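Local coordinates for restriction endonuclease r.bpuji (Bacillus pumilus, PDB 2VLA), which recognises its cognate DNA sequence through the N-terminal domain present here and, as a whole protein, probably acts as a restriction endonuclease, at residues A[47-52]-A[64-69]; A[24-29]-A[75-80]; A[12-17]-A[69-74]. All coordinates share one frame; numbering follows the deposited sequence.

Overall arrangement
The chain first lays down residues 12-17 in a loop, then 24-29 on helix 22-36 and 47-52 on helix 41-56. Helix 62-76 and the turn after it then meet all three, in a different order. Contact 1 closes the shortest loop, bringing 64-69 onto 47-52. Contact 3 closes next, when 69-74 reaches back to 12-17. Contact 2 closes last, between 75-80 and 24-29. Contact 1 is nested inside the loops of both others, while contacts 2 and 3 cross. Contacts 1 and 3 share Arg69. Contacts 1 and 2 tie helix 62-76 and its C-terminal turn to the helices before it, and contact 3 joins it to the N-terminal DNA-binding loop.

Contact 1. Residues A[47-52]-A[64-69]; sequences DFNNRL and TLDNHR. With nucleotides of chain C; nucleotides of chain B.
Asn49 links to both Asp66 and Arg69 through a polar network. Asp66 OD1 takes a hydrogen bond from Asn49 ND2 (2.9 Å) and one from Arg69 NH1 (2.8 Å). The two donors come from opposite faces of the carboxylate. The second bond is also a salt bridge, nearly straight at 169°. Arg69 NH1 gives a more bent bond to Asn49 OD1 (2.9 Å), which lies in the guanidinium plane. The bonds at ND2 and OD1 together fix the rotation of the Asn49 amide.

Apolar contacts flank this network. Arg69 CG lies over one face of the Phe48 ring, 3.6 Å from its centroid, in a CH-pi contact. Leu52 slides past Leu65, and Leu52 CD2 packs on His68 CB at 3.5 Å.

Other residues of 64-69 hold the DNA. His68 NE2 donates to OP1 of DC5 of chain C at 2.9 Å; Tyr29 is its second partner. Asn67 OD1 accepts from base atom N4 of DC5 of chain B.

The segments of helices 41-56 and 62-76 cross at 110°, their axes 9.7 Å apart. This packing behind a DNA-contacting helix is consistent with a helix-turn-helix. Helix 22-36 packs against Phe48 and Leu52.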
loop_
_atom_site.group_PDB
_atom_site.type_symbol
_atom_site.label_atom_id
_atom_site.label_comp_id
_atom_site.label_asym_id
_atom_site.label_seq_id
_atom_site.Cartn_x
_atom_site.Cartn_y
_atom_site.Cartn_z
ATOM N N ASP A 47 1.745 27.042 -0.128
ATOM C CA ASP A 47 0.410 27.110 -0.687
ATOM C C ASP A 47 -0.410 25.860 -0.360
ATOM O O ASP A 47 -1.609 25.944 -0.077
ATOM C CB ASP A 47 0.486 27.326 -2.196
ATOM C CG ASP A 47 1.009 28.716 -2.564
ATOM O OD1 ASP A 47 0.957 29.628 -1.700
ATOM O OD2 ASP A 47 1.473 28.890 -3.706
ATOM N N PHE A 48 0.236 24.703 -0.378
ATOM C CA PHE A 48 -0.439 23.472 -0.007
ATOM C C PHE A 48 -0.921 23.543 1.446
ATOM O O PHE A 48 -2.080 23.291 1.735
ATOM C CB PHE A 48 0.486 22.267 -0.197
ATOM C CG PHE A 48 -0.161 20.961 0.126
ATOM C CD1 PHE A 48 -0.244 20.523 1.439
ATOM C CD2 PHE A 48 -0.672 20.151 -0.890
ATOM C CE1 PHE A 48 -0.842 19.322 1.748
ATOM C CE2 PHE A 48 -1.286 18.953 -0.589
ATOM C CZ PHE A 48 -1.364 18.531 0.732
ATOM N N ASN A 49 -0.011 23.884 2.349
ATOM C CA ASN A 49 -0.326 23.929 3.773
ATOM C C ASN A 49 -1.410 24.961 4.091
ATOM O O ASN A 49 -2.289 24.714 4.898
ATOM C CB ASN A 49 0.921 24.261 4.581
ATOM C CG ASN A 49 1.855 23.084 4.734
ATOM O OD1 ASN A 49 1.725 22.071 4.042
ATOM N ND2 ASN A 49 2.820 23.214 5.650
ATOM N N ASN A 50 -1.333 26.121 3.447
ATOM C CA ASN A 50 -2.318 27.174 3.665
ATOM C C ASN A 50 -3.730 26.764 3.257
ATOM O O ASN A 50 -4.705 27.188 3.878
ATOM C CB ASN A 50 -1.908 28.463 2.939
ATOM C CG ASN A 50 -0.811 29.227 3.673
ATOM O OD1 ASN A 50 -0.581 29.014 4.861
ATOM N ND2 ASN A 50 -0.131 30.116 2.962
ATOM N N ARG A 51 -3.843 25.939 2.216
ATOM C CA ARG A 51 -5.139 25.409 1.811
ATOM C C ARG A 51 -5.596 24.254 2.723
ATOM O O ARG A 51 -6.756 24.203 3.137
ATOM C CB ARG A 51 -5.107 24.942 0.346
ATOM C CG ARG A 51 -5.010 26.071 -0.694
ATOM C CD ARG A 51 -6.391 26.540 -1.201
ATOM N NE ARG A 51 -7.208 25.468 -1.809
ATOM C CZ ARG A 51 -7.237 25.171 -3.118
ATOM N NH1 ARG A 51 -6.475 25.832 -3.985
ATOM N NH2 ARG A 51 -8.027 24.201 -3.555
ATOM N N LEU A 52 -4.687 23.332 3.042
ATOM C CA LEU A 52 -5.076 22.118 3.786
ATOM C C LEU A 52 -5.542 22.464 5.199
ATOM O O LEU A 52 -6.454 21.826 5.743
ATOM C CB LEU A 52 -3.918 21.092 3.830
ATOM C CG LEU A 52 -4.262 19.780 4.555
ATOM C CD1 LEU A 52 -5.456 19.076 3.897
ATOM C CD2 LEU A 52 -3.053 18.850 4.594
ATOM N N THR A 64 2.103 18.501 11.250
ATOM C CA THR A 64 1.017 17.672 10.755
ATOM C C THR A 64 0.679 18.000 9.325
ATOM O O THR A 64 0.504 17.100 8.501
ATOM C CB THR A 64 -0.210 17.842 11.660
ATOM O OG1 THR A 64 0.126 17.311 12.928
ATOM C CG2 THR A 64 -1.445 17.150 11.111
ATOM N N LEU A 65 0.603 19.288 9.006
ATOM C CA LEU A 65 0.355 19.697 7.627
ATOM C C LEU A 65 1.454 19.155 6.689
ATOM O O LEU A 65 1.161 18.611 5.618
ATOM C CB LEU A 65 0.258 21.234 7.535
ATOM C CG LEU A 65 -0.924 21.884 8.272
ATOM C CD1 LEU A 65 -0.715 23.390 8.339
ATOM C CD2 LEU A 65 -2.220 21.540 7.573
ATOM N N ASP A 66 2.712 19.340 7.086
ATOM C CA ASP A 66 3.832 18.840 6.318
ATOM C C ASP A 66 3.724 17.325 6.128
ATOM O O ASP A 66 3.945 16.806 5.031
ATOM C CB ASP A 66 5.163 19.161 7.039
ATOM C CG ASP A 66 5.562 20.637 6.951
ATOM O OD1 ASP A 66 5.066 21.352 6.061
ATOM O OD2 ASP A 66 6.428 21.051 7.744
ATOM N N ASN A 67 3.397 16.611 7.185
ATOM C CA ASN A 67 3.317 15.163 7.100
ATOM C C ASN A 67 2.180 14.717 6.159
ATOM O O ASN A 67 2.355 13.768 5.367
ATOM C CB ASN A 67 3.132 14.527 8.489
ATOM C CG ASN A 67 4.400 14.546 9.343
ATOM O OD1 ASN A 67 5.518 14.756 8.855
ATOM N ND2 ASN A 67 4.234 14.218 10.607
ATOM N N HIS A 68 1.030 15.379 6.216
ATOM C CA HIS A 68 -0.008 15.098 5.225
ATOM C C HIS A 68 0.571 15.261 3.807
ATOM O O HIS A 68 0.349 14.419 2.916
ATOM C CB HIS A 68 -1.216 16.030 5.402
ATOM C CG HIS A 68 -2.235 15.531 6.365
ATOM N ND1 HIS A 68 -3.435 14.996 5.955
ATOM C CD2 HIS A 68 -2.273 15.559 7.725
ATOM C CE1 HIS A 68 -4.164 14.706 7.022
ATOM N NE2 HIS A 68 -3.464 15.012 8.107
ATOM N N ARG A 69 1.253 16.373 3.581
ATOM C CA ARG A 69 1.745 16.688 2.249
ATOM C C ARG A 69 2.721 15.637 1.771
ATOM O O ARG A 69 2.601 15.116 0.635
ATOM C CB ARG A 69 2.426 18.048 2.236
ATOM C CG ARG A 69 2.662 18.592 0.862
ATOM C CD ARG A 69 3.396 19.907 0.885
ATOM N NE ARG A 69 4.735 19.739 1.404
ATOM C CZ ARG A 69 5.132 20.144 2.600
ATOM N NH1 ARG A 69 4.302 20.806 3.383
ATOM N NH2 ARG A 69 6.377 19.886 3.011
ATOM P P DC C 5 -3.564 13.891 11.610
ATOM O OP1 DC C 5 -4.490 14.633 10.762
ATOM O OP2 DC C 5 -2.313 13.434 10.965
ATOM O "O5'" DC C 5 -3.181 14.722 12.931
ATOM C "C5'" DC C 5 -4.116 14.927 14.018
ATOM C "C4'" DC C 5 -3.289 15.060 15.261
ATOM O "O4'" DC C 5 -2.724 13.747 15.608
ATOM C "C3'" DC C 5 -2.097 15.999 15.092
ATOM O "O3'" DC C 5 -2.040 16.841 16.263
ATOM C "C2'" DC C 5 -0.878 15.111 15.028
ATOM C "C1'" DC C 5 -1.310 13.845 15.725
ATOM N N1 DC C 5 -0.799 12.560 15.120
ATOM C C2 DC C 5 -0.350 11.563 15.970
ATOM O O2 DC C 5 -0.255 11.779 17.195
ATOM N N3 DC C 5 0.047 10.359 15.454
ATOM C C4 DC C 5 -0.095 10.156 14.155
ATOM N N4 DC C 5 0.271 8.951 13.675
ATOM C C5 DC C 5 -0.548 11.147 13.278
ATOM C C6 DC C 5 -0.930 12.320 13.782
ATOM P P DG C 6 -1.178 18.197 16.293
ATOM O OP1 DG C 6 -1.721 19.004 17.450
ATOM O OP2 DG C 6 -1.115 18.803 14.954
ATOM O "O5'" DG C 6 0.302 17.665 16.623
ATOM C "C5'" DG C 6 0.567 17.065 17.857
ATOM C "C4'" DG C 6 1.914 16.438 17.840
ATOM O "O4'" DG C 6 1.839 15.289 16.952
ATOM C "C3'" DG C 6 3.068 17.291 17.290
ATOM O "O3'" DG C 6 4.243 16.989 18.005
ATOM C "C2'" DG C 6 3.209 16.795 15.865
ATOM C "C1'" DG C 6 2.952 15.304 16.087
ATOM N N9 DG C 6 2.688 14.501 14.907
ATOM C C8 DG C 6 2.229 14.909 13.698
ATOM N N7 DG C 6 2.140 13.921 12.827
ATOM C C5 DG C 6 2.568 12.807 13.526
ATOM C C6 DG C 6 2.721 11.459 13.129
ATOM O O6 DG C 6 2.470 10.990 12.002
ATOM N N1 DG C 6 3.207 10.665 14.148
ATOM C C2 DG C 6 3.494 11.096 15.425
ATOM N N2 DG C 6 3.927 10.165 16.273
ATOM N N3 DG C 6 3.361 12.361 15.804
ATOM C C4 DG C 6 2.914 13.153 14.811
ATOM P P DC B 5 8.325 11.463 3.071
ATOM O OP1 DC B 5 8.457 12.054 1.723
ATOM O OP2 DC B 5 7.089 11.688 3.832
ATOM O "O5'" DC B 5 8.689 9.907 2.943
ATOM C "C5'" DC B 5 7.983 8.922 3.652
ATOM C "C4'" DC B 5 8.880 8.193 4.609
ATOM O "O4'" DC B 5 9.410 9.133 5.590
ATOM C "C3'" DC B 5 8.206 7.106 5.414
ATOM O "O3'" DC B 5 9.170 6.120 5.789
ATOM C "C2'" DC B 5 7.676 7.931 6.591
ATOM C "C1'" DC B 5 8.905 8.789 6.870
ATOM N N1 DC B 5 8.624 9.992 7.658
ATOM C C2 DC B 5 9.206 10.167 8.921
ATOM O O2 DC B 5 10.015 9.315 9.341
ATOM N N3 DC B 5 8.891 11.288 9.640
ATOM C C4 DC B 5 8.034 12.172 9.157
ATOM N N4 DC B 5 7.757 13.258 9.902
ATOM C C5 DC B 5 7.409 12.016 7.904
ATOM C C6 DC B 5 7.739 10.923 7.183
#

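Contact 2. Residues A[24-29]-A[75-80]; sequences NLLPAY and KLFGMF. With nucleotides of chain B.
Tyr29 OH is hydrogen-bonded to His68 ND1, which anchors the polar end of a ring that otherwise packs against Phe77 and Met79. His68 also binds a DNA phosphate, so Tyr29 is a second-shell partner that may position the imidazole. No hydrogen bond joins segments 24-29 and 75-80.

The rest is apolar packing among four buried side chains. Met79 SD lies 3.7 Å from Tyr29 CB. It is 5.1 Å from the Tyr29 ring centroid, an oblique Met-aromatic contact. The Met79 chain bends at its last torsion (chi3 79°), which places CE near Leu26 CD1 at 4.0 Å. Leu26 CD1 also reaches Phe77 CD2 at 4.1 Å. Phe77 CE2 approaches the edge of the Tyr29 ring, near its plane, 4.2 Å from Tyr29 CE2.

Gly78, with positive phi, is the first residue to leave helical geometry after helix 62-76. The chain turns there, and both Phe77 and Met79 point toward helix 22-36.

Helix 102-112 adds Phe105 beside Leu26 and Met79, and Phe106 stacks edge-to-face with Phe77. The chain then enters strand 80-83, an outer strand of a small antiparallel sheet.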
loop_
_atom_site.group_PDB
_atom_site.type_symbol
_atom_site.label_atom_id
_atom_site.label_comp_id
_atom_site.label_asym_id
_atom_site.label_seq_id
_atom_site.Cartn_x
_atom_site.Cartn_y
_atom_site.Cartn_z
ATOM N N ASN A 24 -13.843 14.124 2.298
ATOM C CA ASN A 24 -13.425 15.528 2.231
ATOM C C ASN A 24 -11.947 15.727 1.861
ATOM O O ASN A 24 -11.602 16.637 1.106
ATOM C CB ASN A 24 -13.697 16.223 3.574
ATOM C CG ASN A 24 -15.097 16.617 3.728
ATOM O OD1 ASN A 24 -15.743 17.016 2.770
ATOM N ND2 ASN A 24 -15.601 16.534 4.947
ATOM N N LEU A 25 -11.076 14.910 2.421
ATOM C CA LEU A 25 -9.649 15.102 2.218
ATOM C C LEU A 25 -9.166 14.745 0.802
ATOM O O LEU A 25 -8.301 15.411 0.279
ATOM C CB LEU A 25 -8.858 14.312 3.262
ATOM C CG LEU A 25 -8.715 14.944 4.620
ATOM C CD1 LEU A 25 -8.139 13.949 5.582
ATOM C CD2 LEU A 25 -7.845 16.213 4.529
ATOM N N LEU A 26 -9.717 13.707 0.205
ATOM C CA LEU A 26 -9.226 13.313 -1.117
ATOM C C LEU A 26 -9.522 14.393 -2.172
ATOM O O LEU A 26 -8.634 14.813 -2.897
ATOM C CB LEU A 26 -9.750 11.928 -1.561
ATOM C CG LEU A 26 -9.100 11.354 -2.826
ATOM C CD1 LEU A 26 -7.604 11.195 -2.603
ATOM C CD2 LEU A 26 -9.754 10.034 -3.209
ATOM N N PRO A 27 -10.758 14.919 -2.196
ATOM C CA PRO A 27 -10.973 16.060 -3.077
ATOM C C PRO A 27 -10.105 17.264 -2.735
ATOM O O PRO A 27 -9.680 17.982 -3.630
ATOM C CB PRO A 27 -12.448 16.384 -2.859
ATOM C CG PRO A 27 -13.048 15.129 -2.436
ATOM C CD PRO A 27 -12.016 14.441 -1.612
ATOM N N ALA A 28 -9.884 17.528 -1.445
ATOM C CA ALA A 28 -9.040 18.638 -1.068
ATOM C C ALA A 28 -7.609 18.469 -1.572
ATOM O O ALA A 28 -7.061 19.377 -2.210
ATOM C CB ALA A 28 -9.068 18.851 0.452
ATOM N N TYR A 29 -7.006 17.307 -1.320
ATOM C CA TYR A 29 -5.649 17.064 -1.784
ATOM C C TYR A 29 -5.603 17.316 -3.311
ATOM O O TYR A 29 -4.703 17.971 -3.820
ATOM C CB TYR A 29 -5.222 15.629 -1.529
ATOM C CG TYR A 29 -5.023 15.181 -0.095
ATOM C CD1 TYR A 29 -4.565 16.040 0.906
ATOM C CD2 TYR A 29 -5.209 13.853 0.232
ATOM C CE1 TYR A 29 -4.366 15.566 2.220
ATOM C CE2 TYR A 29 -4.992 13.377 1.490
ATOM C CZ TYR A 29 -4.558 14.212 2.484
ATOM O OH TYR A 29 -4.374 13.668 3.738
ATOM N N LYS A 75 3.686 10.502 -0.991
ATOM C CA LYS A 75 4.141 9.114 -1.063
ATOM C C LYS A 75 2.995 8.104 -1.187
ATOM O O LYS A 75 2.885 7.396 -2.200
ATOM C CB LYS A 75 5.013 8.773 0.121
ATOM C CG LYS A 75 6.289 9.554 0.172
ATOM C CD LYS A 75 7.303 9.036 -0.832
ATOM C CE LYS A 75 8.676 9.689 -0.651
ATOM N NZ LYS A 75 9.746 8.992 -1.419
ATOM N N LEU A 76 2.111 8.033 -0.194
ATOM C CA LEU A 76 1.193 6.902 -0.132
ATOM C C LEU A 76 0.156 6.964 -1.261
ATOM O O LEU A 76 -0.198 5.933 -1.840
ATOM C CB LEU A 76 0.509 6.818 1.226
ATOM C CG LEU A 76 -0.416 5.624 1.447
ATOM C CD1 LEU A 76 0.352 4.309 1.368
ATOM C CD2 LEU A 76 -1.136 5.781 2.835
ATOM N N PHE A 77 -0.405 8.148 -1.517
ATOM C CA PHE A 77 -1.416 8.263 -2.566
ATOM C C PHE A 77 -0.847 8.639 -3.944
ATOM O O PHE A 77 -1.557 8.599 -4.923
ATOM C CB PHE A 77 -2.488 9.269 -2.201
ATOM C CG PHE A 77 -3.411 8.834 -1.053
ATOM C CD1 PHE A 77 -3.288 7.587 -0.453
ATOM C CD2 PHE A 77 -4.413 9.695 -0.598
ATOM C CE1 PHE A 77 -4.138 7.228 0.590
ATOM C CE2 PHE A 77 -5.253 9.330 0.422
ATOM C CZ PHE A 77 -5.120 8.102 1.024
ATOM N N GLY A 78 0.418 9.044 -3.997
ATOM C CA GLY A 78 1.075 9.332 -5.282
ATOM C C GLY A 78 0.375 10.421 -6.093
ATOM O O GLY A 78 0.115 10.237 -7.287
ATOM N N MET A 79 0.146 11.581 -5.477
ATOM C CA MET A 79 -0.703 12.590 -6.075
ATOM C C MET A 79 0.064 13.717 -6.772
ATOM O O MET A 79 -0.528 14.520 -7.485
ATOM C CB MET A 79 -1.668 13.163 -5.030
ATOM C CG MET A 79 -2.619 12.116 -4.481
ATOM S SD MET A 79 -3.860 12.751 -3.380
ATOM C CE MET A 79 -4.990 13.428 -4.594
ATOM N N PHE A 80 1.359 13.793 -6.535
ATOM C CA PHE A 80 2.217 14.751 -7.234
ATOM C C PHE A 80 3.622 14.187 -7.391
ATOM O O PHE A 80 3.962 13.190 -6.788
ATOM C CB PHE A 80 2.257 16.104 -6.483
ATOM C CG PHE A 80 2.864 16.031 -5.097
ATOM C CD1 PHE A 80 4.237 16.145 -4.906
ATOM C CD2 PHE A 80 2.056 15.944 -3.980
ATOM C CE1 PHE A 80 4.783 16.147 -3.617
ATOM C CE2 PHE A 80 2.610 15.913 -2.694
ATOM C CZ PHE A 80 3.964 16.022 -2.522
ATOM P P DC B 5 8.325 11.463 3.071
ATOM O OP1 DC B 5 8.457 12.054 1.723
ATOM O OP2 DC B 5 7.089 11.688 3.832
ATOM O "O5'" DC B 5 8.689 9.907 2.943
ATOM C "C5'" DC B 5 7.983 8.922 3.652
ATOM C "C4'" DC B 5 8.880 8.193 4.609
ATOM O "O4'" DC B 5 9.410 9.133 5.590
ATOM C "C3'" DC B 5 8.206 7.106 5.414
ATOM O "O3'" DC B 5 9.170 6.120 5.789
ATOM C "C2'" DC B 5 7.676 7.931 6.591
ATOM C "C1'" DC B 5 8.905 8.789 6.870
ATOM N N1 DC B 5 8.624 9.992 7.658
ATOM C C2 DC B 5 9.206 10.167 8.921
ATOM O O2 DC B 5 10.015 9.315 9.341
ATOM N N3 DC B 5 8.891 11.288 9.640
ATOM C C4 DC B 5 8.034 12.172 9.157
ATOM N N4 DC B 5 7.757 13.258 9.902
ATOM C C5 DC B 5 7.409 12.016 7.904
ATOM C C6 DC B 5 7.739 10.923 7.183
#

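Contact 3. Residues A[12-17]-A[69-74]; sequences TIIRGK and RTEIAG. With nucleotides of chain C; nucleotides of chain B.
The Glu71 carboxylate is met from above its plane by Lys17 NZ, which lies 57° out of it and 2.9 Å from OE2 in a salt bridge. Glu71 OE2 also accepts from a cytosine amino group, which is consistent with helix 62-76 serving as the recognition helix of a helix-turn-helix. The second flat group is the Arg15 guanidinium. One of its faces lies over C6 of DC7 of chain B, and its NH1 hydrogen-bonds O6 of a guanine base. The loop 12-17 thus supplies further base contacts.

Two waters fill in the polar contact. Water 1 accepts from Arg15 N at 2.9 Å and donates to Glu71 OE1. Water 2 accepts from Lys17 NZ at 2.7 Å. Each also takes a weak bond from N4 of DC7 of chain B.

Aliphatic groups pack beside them. Lys17 CD lies 3.6 Å from Ile72 CG1. Ile72 CD1 touches Ile14 CG2 at 3.9 Å and the carbonyl oxygen of Arg15. Ile14 CD1 rests on Glu71 O.

The helix widens into a pi-type turn here, with Gly74 N bonded to Arg69 O. Thr70 OG1 sits between its backbone N and carbonyl carbon (chi1 71°) and donates to OP2 of DC5 of chain B at 2.7 Å.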
loop_
_atom_site.group_PDB
_atom_site.type_symbol
_atom_site.label_atom_id
_atom_site.label_comp_id
_atom_site.label_asym_id
_atom_site.label_seq_id
_atom_site.Cartn_x
_atom_site.Cartn_y
_atom_site.Cartn_z
ATOM N N THR A 12 6.156 -2.658 6.573
ATOM C CA THR A 12 5.135 -1.643 6.753
ATOM C C THR A 12 4.770 -0.934 5.469
ATOM O O THR A 12 5.518 -1.017 4.424
ATOM C CB THR A 12 5.551 -0.561 7.777
ATOM O OG1 THR A 12 6.719 0.103 7.328
ATOM C CG2 THR A 12 5.805 -1.161 9.132
ATOM N N ILE A 13 3.611 -0.248 5.529
ATOM C CA ILE A 13 3.308 0.850 4.653
ATOM C C ILE A 13 3.114 2.080 5.530
ATOM O O ILE A 13 2.979 1.967 6.752
ATOM C CB ILE A 13 2.060 0.592 3.777
ATOM C CG1 ILE A 13 0.785 0.461 4.638
ATOM C CG2 ILE A 13 2.260 -0.687 2.900
ATOM C CD1 ILE A 13 -0.481 0.783 3.888
ATOM N N ILE A 14 3.132 3.236 4.903
ATOM C CA ILE A 14 2.959 4.517 5.564
ATOM C C ILE A 14 1.664 4.511 6.352
ATOM O O ILE A 14 0.659 3.935 5.937
ATOM C CB ILE A 14 2.993 5.659 4.528
ATOM C CG1 ILE A 14 4.463 5.917 4.104
ATOM C CG2 ILE A 14 2.336 6.957 5.072
ATOM C CD1 ILE A 14 4.609 6.785 2.911
ATOM N N ARG A 15 1.728 5.083 7.556
ATOM C CA ARG A 15 0.575 5.123 8.449
ATOM C C ARG A 15 -0.436 6.184 8.000
ATOM O O ARG A 15 -0.065 7.285 7.652
ATOM C CB ARG A 15 1.062 5.376 9.870
ATOM C CG ARG A 15 -0.040 5.251 10.937
ATOM C CD ARG A 15 0.526 5.154 12.357
ATOM N NE ARG A 15 1.176 3.867 12.562
ATOM C CZ ARG A 15 1.655 3.452 13.712
ATOM N NH1 ARG A 15 1.555 4.219 14.801
ATOM N NH2 ARG A 15 2.221 2.271 13.810
ATOM N N GLY A 16 -1.704 5.795 7.962
ATOM C CA GLY A 16 -2.736 6.643 7.370
ATOM C C GLY A 16 -3.070 7.923 8.118
ATOM O O GLY A 16 -2.809 8.036 9.335
ATOM N N LYS A 17 -3.588 8.885 7.372
ATOM C CA LYS A 17 -4.109 10.116 7.947
ATOM C C LYS A 17 -5.455 10.543 7.380
ATOM O O LYS A 17 -6.050 11.493 7.880
ATOM C CB LYS A 17 -3.122 11.273 7.763
ATOM C CG LYS A 17 -1.712 10.994 8.239
ATOM C CD LYS A 17 -0.795 12.142 7.881
ATOM C CE LYS A 17 0.644 11.725 7.891
ATOM N NZ LYS A 17 1.188 11.492 9.271
ATOM N N ARG A 69 1.253 16.373 3.581
ATOM C CA ARG A 69 1.745 16.688 2.249
ATOM C C ARG A 69 2.721 15.637 1.771
ATOM O O ARG A 69 2.601 15.116 0.635
ATOM C CB ARG A 69 2.426 18.048 2.236
ATOM C CG ARG A 69 2.662 18.592 0.862
ATOM C CD ARG A 69 3.396 19.907 0.885
ATOM N NE ARG A 69 4.735 19.739 1.404
ATOM C CZ ARG A 69 5.132 20.144 2.600
ATOM N NH1 ARG A 69 4.302 20.806 3.383
ATOM N NH2 ARG A 69 6.377 19.886 3.011
ATOM N N THR A 70 3.702 15.307 2.604
ATOM C CA THR A 70 4.758 14.423 2.141
ATOM C C THR A 70 4.358 12.968 2.197
ATOM O O THR A 70 4.590 12.226 1.236
ATOM C CB THR A 70 6.097 14.647 2.876
ATOM O OG1 THR A 70 6.007 14.179 4.228
ATOM C CG2 THR A 70 6.484 16.136 2.848
ATOM N N GLU A 71 3.750 12.544 3.296
ATOM C CA GLU A 71 3.479 11.127 3.515
ATOM C C GLU A 71 2.295 10.626 2.740
ATOM O O GLU A 71 2.308 9.473 2.253
ATOM C CB GLU A 71 3.243 10.821 4.984
ATOM C CG GLU A 71 4.397 11.132 5.927
ATOM C CD GLU A 71 4.164 10.516 7.307
ATOM O OE1 GLU A 71 4.168 9.271 7.402
ATOM O OE2 GLU A 71 3.921 11.285 8.300
ATOM N N ILE A 72 1.237 11.435 2.669
ATOM C CA ILE A 72 -0.050 10.947 2.165
ATOM C C ILE A 72 -0.287 11.439 0.748
ATOM O O ILE A 72 -0.341 10.646 -0.184
ATOM C CB ILE A 72 -1.249 11.310 3.116
ATOM C CG1 ILE A 72 -0.969 10.789 4.535
ATOM C CG2 ILE A 72 -2.527 10.723 2.556
ATOM C CD1 ILE A 72 -0.766 9.252 4.647
ATOM N N ALA A 73 -0.359 12.734 0.563
ATOM C CA ALA A 73 -0.544 13.267 -0.779
ATOM C C ALA A 73 0.643 12.875 -1.693
ATOM O O ALA A 73 0.440 12.463 -2.827
ATOM C CB ALA A 73 -0.717 14.790 -0.730
ATOM N N GLY A 74 1.859 12.974 -1.178
ATOM C CA GLY A 74 3.056 12.651 -1.961
ATOM C C GLY A 74 3.308 11.140 -2.088
ATOM O O GLY A 74 3.160 10.551 -3.175
ATOM P P DA C 4 -7.073 8.272 9.786
ATOM O OP1 DA C 4 -8.476 8.489 9.792
ATOM O OP2 DA C 4 -6.369 7.739 8.592
ATOM O "O5'" DA C 4 -6.310 9.498 10.347
ATOM C "C5'" DA C 4 -6.965 10.307 11.360
ATOM C "C4'" DA C 4 -5.926 10.897 12.279
ATOM O "O4'" DA C 4 -5.379 9.887 13.161
ATOM C "C3'" DA C 4 -4.712 11.520 11.568
ATOM O "O3'" DA C 4 -4.319 12.672 12.293
ATOM C "C2'" DA C 4 -3.670 10.426 11.701
ATOM C "C1'" DA C 4 -3.954 9.917 13.100
ATOM N N9 DA C 4 -3.446 8.606 13.403
ATOM C C8 DA C 4 -3.315 7.530 12.546
ATOM N N7 DA C 4 -2.858 6.454 13.127
ATOM C C5 DA C 4 -2.665 6.812 14.454
ATOM C C6 DA C 4 -2.193 6.127 15.565
ATOM N N6 DA C 4 -1.816 4.852 15.604
ATOM N N1 DA C 4 -2.159 6.818 16.747
ATOM C C2 DA C 4 -2.537 8.123 16.757
ATOM N N3 DA C 4 -3.009 8.862 15.788
ATOM C C4 DA C 4 -3.033 8.140 14.622
ATOM P P DC B 5 8.325 11.463 3.071
ATOM O OP1 DC B 5 8.457 12.054 1.723
ATOM O OP2 DC B 5 7.089 11.688 3.832
ATOM O "O5'" DC B 5 8.689 9.907 2.943
ATOM C "C5'" DC B 5 7.983 8.922 3.652
ATOM C "C4'" DC B 5 8.880 8.193 4.609
ATOM O "O4'" DC B 5 9.410 9.133 5.590
ATOM C "C3'" DC B 5 8.206 7.106 5.414
ATOM O "O3'" DC B 5 9.170 6.120 5.789
ATOM C "C2'" DC B 5 7.676 7.931 6.591
ATOM C "C1'" DC B 5 8.905 8.789 6.870
ATOM N N1 DC B 5 8.624 9.992 7.658
ATOM C C2 DC B 5 9.206 10.167 8.921
ATOM O O2 DC B 5 10.015 9.315 9.341
ATOM N N3 DC B 5 8.891 11.288 9.640
ATOM C C4 DC B 5 8.034 12.172 9.157
ATOM N N4 DC B 5 7.757 13.258 9.902
ATOM C C5 DC B 5 7.409 12.016 7.904
ATOM C C6 DC B 5 7.739 10.923 7.183
ATOM P P DC B 7 9.087 2.166 12.583
ATOM O OP1 DC B 7 10.230 1.449 13.173
ATOM O OP2 DC B 7 8.218 1.445 11.635
ATOM O "O5'" DC B 7 8.129 2.771 13.715
ATOM C "C5'" DC B 7 8.689 3.479 14.816
ATOM C "C4'" DC B 7 7.590 4.072 15.686
ATOM O "O4'" DC B 7 6.913 5.146 14.966
ATOM C "C3'" DC B 7 6.465 3.104 16.076
ATOM O "O3'" DC B 7 6.122 3.328 17.427
ATOM C "C2'" DC B 7 5.295 3.536 15.210
ATOM C "C1'" DC B 7 5.517 5.018 15.191
ATOM N N1 DC B 7 4.837 5.815 14.154
ATOM C C2 DC B 7 4.422 7.101 14.478
ATOM O O2 DC B 7 4.564 7.493 15.644
ATOM N N3 DC B 7 3.836 7.867 13.534
ATOM C C4 DC B 7 3.747 7.403 12.282
ATOM N N4 DC B 7 3.186 8.171 11.358
ATOM C C5 DC B 7 4.178 6.097 11.936
ATOM C C6 DC B 7 4.705 5.342 12.888
HETATM O O HOH W 1 3.877 6.724 8.470
HETATM O O HOH W 2 1.720 8.851 8.731
#